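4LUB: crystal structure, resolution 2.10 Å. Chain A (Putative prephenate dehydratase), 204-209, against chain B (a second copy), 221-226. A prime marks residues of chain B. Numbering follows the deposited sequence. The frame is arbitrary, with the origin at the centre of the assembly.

Chain A (204-209) LPGALY
Chain B 221-226: DLTKIE

A short helical turn can dock on a strand from a second copy of the same protein with no direct hydrogen bond between them, and the contact of Pro205 to Leu208 with Leu222′ to Ile225′ is a worked example. Pro205 to Ala207 form a 3-10 segment (phi/psi −58/−18, −51/−22 and −100/8), tied by a hydrogen bond from Leu208 N to Pro205 O of 3.0 Å. The partner is extended, although Thr223′ interrupts the pattern at −114/−11. Register is set by two CA pairs: Gly206 CA lies 4.5 Å from Leu222′ CA, and Pro205 CA lies 5.4 Å from Thr223′ CA.

The turn directs the CA-to-CB bonds of Pro205 and Leu208 toward the strand, while that of Ala207 points away. Pro205, its ring puckered C-gamma exo, brings CB to 3.5 Å from Leu222′ CD1 and CG to 3.3 Å from Thr223′ O. Leu222′ starts sideways, yet with chi1 t (−171°) and chi2 m (−72°) its CD1 reaches the proline. Leu208, chi1 t (−168°) and chi2 p (52°), places CD2 3.5 Å from CG2 of Ile225′, whose CA-to-CB bond points toward the turn and whose chi angles are both t (179° and 153°). Between Leu222′ and Ile225′ in sequence, the CA-to-CB bonds of Thr223′ (chi1 p, 67°) and Lys224′ point away from the turn; the lysine side chain is all t, and its NZ is hydrogen-bonded elsewhere in the structure.

Polar groups meet through water. Gly206 N lies 3.0 Å from Leu222′ O, but the angle is too poor for a hydrogen bond. One water instead accepts from Gly206 N at 2.9 Å and donates to Leu222′ O at 2.7 Å. A second donates to Gly206 O at 3.1 Å and, weakly, to OD1 of Asp221′ (chi1 m, −67°) at 3.4 Å. Proximity alone, then, does not establish a hydrogen bond. The stretches bury 258 Å² in total.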

# COMPACT_ATOMS: atom_id res chain seq x y z
N LEU A 204 -13.57 -7.98 -2.84
CA LEU A 204 -12.53 -8.18 -3.87
C LEU A 204 -12.17 -6.83 -4.51
O LEU A 204 -13.06 -6.02 -4.80
CB LEU A 204 -12.93 -9.18 -4.96
CG LEU A 204 -13.83 -10.39 -4.70
CD1 LEU A 204 -15.27 -9.94 -4.78
CD2 LEU A 204 -13.60 -11.46 -5.74
N PRO A 205 -10.86 -6.58 -4.67
CA PRO A 205 -10.32 -5.33 -5.22
C PRO A 205 -10.84 -5.03 -6.63
O PRO A 205 -10.73 -3.88 -7.07
CB PRO A 205 -8.82 -5.59 -5.27
CG PRO A 205 -8.56 -6.70 -4.34
CD PRO A 205 -9.81 -7.50 -4.21
N GLY A 206 -11.38 -6.03 -7.32
CA GLY A 206 -11.86 -5.87 -8.69
C GLY A 206 -12.81 -4.72 -9.00
O GLY A 206 -12.88 -4.28 -10.14
N ALA A 207 -13.51 -4.20 -8.00
CA ALA A 207 -14.49 -3.13 -8.24
C ALA A 207 -13.93 -1.75 -7.90
O ALA A 207 -14.67 -0.77 -7.88
CB ALA A 207 -15.77 -3.38 -7.44
N LEU A 208 -12.63 -1.67 -7.60
CA LEU A 208 -11.96 -0.39 -7.34
C LEU A 208 -12.14 0.65 -8.44
O LEU A 208 -12.36 1.83 -8.15
CB LEU A 208 -10.47 -0.60 -7.09
CG LEU A 208 -9.71 0.61 -6.53
CD1 LEU A 208 -10.39 1.18 -5.28
CD2 LEU A 208 -8.27 0.22 -6.23
N TYR A 209 -11.99 0.23 -9.69
CA TYR A 209 -12.20 1.11 -10.83
C TYR A 209 -13.53 1.86 -10.76
O TYR A 209 -13.62 3.00 -11.20
CB TYR A 209 -12.10 0.34 -12.16
CG TYR A 209 -13.35 -0.42 -12.56
CD1 TYR A 209 -13.65 -1.65 -11.97
CD2 TYR A 209 -14.23 0.08 -13.51
CE1 TYR A 209 -14.78 -2.36 -12.33
CE2 TYR A 209 -15.37 -0.62 -13.87
CZ TYR A 209 -15.64 -1.84 -13.28
OH TYR A 209 -16.76 -2.54 -13.62
N ASP B 221 -9.85 -8.99 -14.03
CA ASP B 221 -10.02 -8.60 -12.62
C ASP B 221 -8.73 -8.20 -11.92
O ASP B 221 -7.75 -8.93 -11.93
CB ASP B 221 -10.67 -9.72 -11.81
CG ASP B 221 -12.10 -9.99 -12.23
OD1 ASP B 221 -12.78 -9.03 -12.64
OD2 ASP B 221 -12.55 -11.14 -12.11
N LEU B 222 -8.78 -7.03 -11.29
CA LEU B 222 -7.73 -6.56 -10.39
C LEU B 222 -7.84 -7.32 -9.08
O LEU B 222 -8.92 -7.39 -8.49
CB LEU B 222 -7.88 -5.04 -10.17
CG LEU B 222 -6.88 -4.12 -9.44
CD1 LEU B 222 -6.86 -4.34 -7.95
CD2 LEU B 222 -5.48 -4.22 -10.01
N THR B 223 -6.74 -7.91 -8.64
CA THR B 223 -6.77 -8.72 -7.42
C THR B 223 -5.93 -8.10 -6.31
O THR B 223 -6.00 -8.54 -5.16
CB THR B 223 -6.27 -10.16 -7.69
OG1 THR B 223 -4.88 -10.14 -8.02
CG2 THR B 223 -7.06 -10.79 -8.84
N LYS B 224 -5.14 -7.10 -6.66
CA LYS B 224 -4.34 -6.37 -5.69
C LYS B 224 -3.85 -5.03 -6.23
O LYS B 224 -3.48 -4.93 -7.40
CB LYS B 224 -3.14 -7.22 -5.26
CG LYS B 224 -2.22 -6.56 -4.25
CD LYS B 224 -0.93 -7.34 -4.13
CE LYS B 224 0.23 -6.46 -3.68
NZ LYS B 224 1.39 -7.29 -3.24
N ILE B 225 -3.82 -4.03 -5.36
CA ILE B 225 -3.17 -2.77 -5.68
C ILE B 225 -2.49 -2.20 -4.45
O ILE B 225 -3.09 -2.11 -3.37
CB ILE B 225 -4.14 -1.72 -6.25
CG1 ILE B 225 -3.39 -0.42 -6.52
CG2 ILE B 225 -5.31 -1.50 -5.30
CD1 ILE B 225 -3.99 0.43 -7.61
N GLU B 226 -1.24 -1.81 -4.61
CA GLU B 226 -0.48 -1.24 -3.53
C GLU B 226 0.38 -0.13 -4.08
O GLU B 226 1.00 -0.27 -5.12
CB GLU B 226 0.39 -2.31 -2.88
CG GLU B 226 1.20 -1.83 -1.69
CD GLU B 226 0.65 -2.34 -0.37
OE1 GLU B 226 0.61 -3.56 -0.18
OE2 GLU B 226 0.27 -1.51 0.47
O HOH W 1 -10.91 -8.89 -7.47
O HOH W 2 -13.01 -5.63 -12.97